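Local coordinates for protein prolyl-ACP dehydrogenase (Oscillatoria sp., PDB 4IRN) that oxidises the prolyl group carried on an acyl carrier protein during anatoxin-a biosynthesis, using FAD within an acyl-CoA dehydrogenase fold, at residues A[45-50]-A[105-110]. Residues are numbered along the deposited sequence; the frame is centred on the assembly and turned at random.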
loop_
_atom_site.group_PDB
_atom_site.type_symbol
_atom_site.label_atom_id
_atom_site.label_comp_id
_atom_site.label_asym_id
_atom_site.label_seq_id
_atom_site.Cartn_x
_atom_site.Cartn_y
_atom_site.Cartn_z
ATOM N N ILE A 45 15.956 21.571 -24.508
ATOM C CA ILE A 45 16.210 22.143 -23.170
ATOM C C ILE A 45 15.805 23.636 -23.196
ATOM O O ILE A 45 15.059 24.084 -22.318
ATOM C CB ILE A 45 17.694 21.999 -22.693
ATOM C CG1 ILE A 45 18.270 20.560 -22.790
ATOM C CG2 ILE A 45 17.945 22.650 -21.319
ATOM C CD1 ILE A 45 17.787 19.516 -21.805
ATOM N N GLN A 46 16.290 24.381 -24.216
ATOM C CA GLN A 46 16.014 25.807 -24.410
ATOM C C GLN A 46 14.560 26.128 -24.659
ATOM O O GLN A 46 14.076 27.117 -24.128
ATOM C CB GLN A 46 16.880 26.436 -25.523
ATOM C CG GLN A 46 18.373 26.646 -25.230
ATOM C CD GLN A 46 18.655 27.468 -23.996
ATOM O OE1 GLN A 46 18.910 26.938 -22.906
ATOM N NE2 GLN A 46 18.715 28.775 -24.169
ATOM N N PHE A 47 13.853 25.319 -25.461
ATOM C CA PHE A 47 12.427 25.548 -25.737
ATOM C C PHE A 47 11.566 25.357 -24.498
ATOM O O PHE A 47 10.674 26.171 -24.248
ATOM C CB PHE A 47 11.908 24.719 -26.928
ATOM C CG PHE A 47 10.458 24.983 -27.280
ATOM C CD1 PHE A 47 10.043 26.241 -27.695
ATOM C CD2 PHE A 47 9.510 23.973 -27.197
ATOM C CE1 PHE A 47 8.701 26.491 -27.996
ATOM C CE2 PHE A 47 8.170 24.218 -27.519
ATOM C CZ PHE A 47 7.776 25.475 -27.920
ATOM N N ARG A 48 11.847 24.293 -23.706
ATOM C CA ARG A 48 11.147 24.003 -22.450
ATOM C C ARG A 48 11.399 25.136 -21.448
ATOM O O ARG A 48 10.465 25.566 -20.768
ATOM C CB ARG A 48 11.584 22.643 -21.882
ATOM C CG ARG A 48 10.764 22.176 -20.686
ATOM C CD ARG A 48 11.362 20.951 -20.032
ATOM N NE ARG A 48 10.835 20.733 -18.684
ATOM C CZ ARG A 48 11.438 21.131 -17.568
ATOM N NH1 ARG A 48 12.594 21.780 -17.624
ATOM N NH2 ARG A 48 10.884 20.893 -16.386
ATOM N N LYS A 49 12.644 25.639 -21.401
ATOM C CA LYS A 49 13.070 26.751 -20.545
ATOM C C LYS A 49 12.318 28.023 -20.952
ATOM O O LYS A 49 11.913 28.790 -20.085
ATOM C CB LYS A 49 14.595 26.960 -20.633
ATOM C CG LYS A 49 15.192 27.723 -19.464
ATOM C CD LYS A 49 16.650 28.102 -19.735
ATOM C CE LYS A 49 17.238 28.966 -18.642
ATOM N NZ LYS A 49 16.695 30.356 -18.653
ATOM N N LYS A 50 12.099 28.222 -22.267
ATOM C CA LYS A 50 11.354 29.353 -22.827
ATOM C C LYS A 50 9.865 29.248 -22.444
ATOM O O LYS A 50 9.243 30.276 -22.151
ATOM C CB LYS A 50 11.530 29.396 -24.357
ATOM C CG LYS A 50 10.972 30.640 -25.041
ATOM C CD LYS A 50 10.900 30.452 -26.545
ATOM C CE LYS A 50 10.105 31.535 -27.224
ATOM N NZ LYS A 50 9.802 31.182 -28.633
ATOM N N ALA A 105 5.631 16.792 -25.641
ATOM C CA ALA A 105 5.485 16.235 -24.293
ATOM C C ALA A 105 6.436 16.904 -23.298
ATOM O O ALA A 105 6.028 17.229 -22.181
ATOM C CB ALA A 105 5.713 14.728 -24.317
ATOM N N TYR A 106 7.694 17.133 -23.721
ATOM C CA TYR A 106 8.730 17.797 -22.923
ATOM C C TYR A 106 8.332 19.251 -22.603
ATOM O O TYR A 106 8.464 19.685 -21.459
ATOM C CB TYR A 106 10.074 17.744 -23.666
ATOM C CG TYR A 106 11.287 18.057 -22.813
ATOM C CD1 TYR A 106 11.526 17.373 -21.621
ATOM C CD2 TYR A 106 12.246 18.973 -23.243
ATOM C CE1 TYR A 106 12.672 17.619 -20.864
ATOM C CE2 TYR A 106 13.390 19.236 -22.488
ATOM C CZ TYR A 106 13.601 18.553 -21.303
ATOM O OH TYR A 106 14.723 18.813 -20.558
ATOM N N ALA A 107 7.809 19.980 -23.619
ATOM C CA ALA A 107 7.342 21.364 -23.515
ATOM C C ALA A 107 6.090 21.440 -22.637
ATOM O O ALA A 107 5.966 22.391 -21.863
ATOM C CB ALA A 107 7.057 21.931 -24.900
ATOM N N LEU A 108 5.198 20.419 -22.717
ATOM C CA LEU A 108 3.984 20.330 -21.879
ATOM C C LEU A 108 4.366 20.112 -20.412
ATOM O O LEU A 108 3.723 20.675 -19.521
ATOM C CB LEU A 108 3.023 19.209 -22.328
ATOM C CG LEU A 108 2.275 19.364 -23.653
ATOM C CD1 LEU A 108 1.625 18.063 -24.057
ATOM C CD2 LEU A 108 1.241 20.470 -23.600
ATOM N N GLN A 109 5.476 19.277 -20.171
ATOM C CA GLN A 109 6.005 19.053 -18.835
ATOM C C GLN A 109 6.447 20.413 -18.272
ATOM O O GLN A 109 6.073 20.758 -17.148
ATOM C CB GLN A 109 7.175 18.052 -18.870
ATOM C CG GLN A 109 7.419 17.332 -17.548
ATOM C CD GLN A 109 8.408 18.028 -16.650
ATOM O OE1 GLN A 109 9.083 18.983 -17.037
ATOM N NE2 GLN A 109 8.563 17.522 -15.437
ATOM N N GLY A 110 7.115 21.240 -19.103
ATOM C CA GLY A 110 7.585 22.586 -18.779
ATOM C C GLY A 110 6.454 23.541 -18.467
ATOM O O GLY A 110 6.555 24.337 -17.532
#
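The polar part of the contact is a side-on grip of R48 on the amide of Q109. Two nitrogens converge on one oxygen: R48 NE lies 3.0 Å from Q109 OE1 and R48 NH2 2.7 Å from Q109 OE1. Neither hydrogen bond is straight, the N-H...O angle at NE opening only to 133°, as expected when neighbouring donors share an acceptor. With OE1 doubly gripped and Q109 NE2 donating to E292, the amide's rotation is fixed from both ends; E292 is also a weak, long ion-pair partner of R48.

The second interaction is CH-pi. R48 CD sits over the centre of one face of the Y106 ring, 3.5 Å from its centroid, while the guanidinium, farther along, can add at most a weak cation-pi attraction. Y106 has its CG anti to the backbone N (chi1 -165°), which swings the ring across the arginine chain at about a right angle.

Apolar contacts complete the interface. R48 CG packs 3.7 Å from G110 CA, F47 CE2 touches A107 CB at 3.7 Å, and I45 CD1 lies against the rim of the Y106 ring at CZ, 4.3 Å away, beside the hydroxyl.

The axes of the two segments, parts of helix 42-58 and helix 101-114 in the N-terminal helical domain, come within 8.4 Å and run roughly parallel, 34° apart. W40 stacks on Y106, W88 meets F47 and A107, and helix 316-344 packs on Y106 and Q109 through Y337.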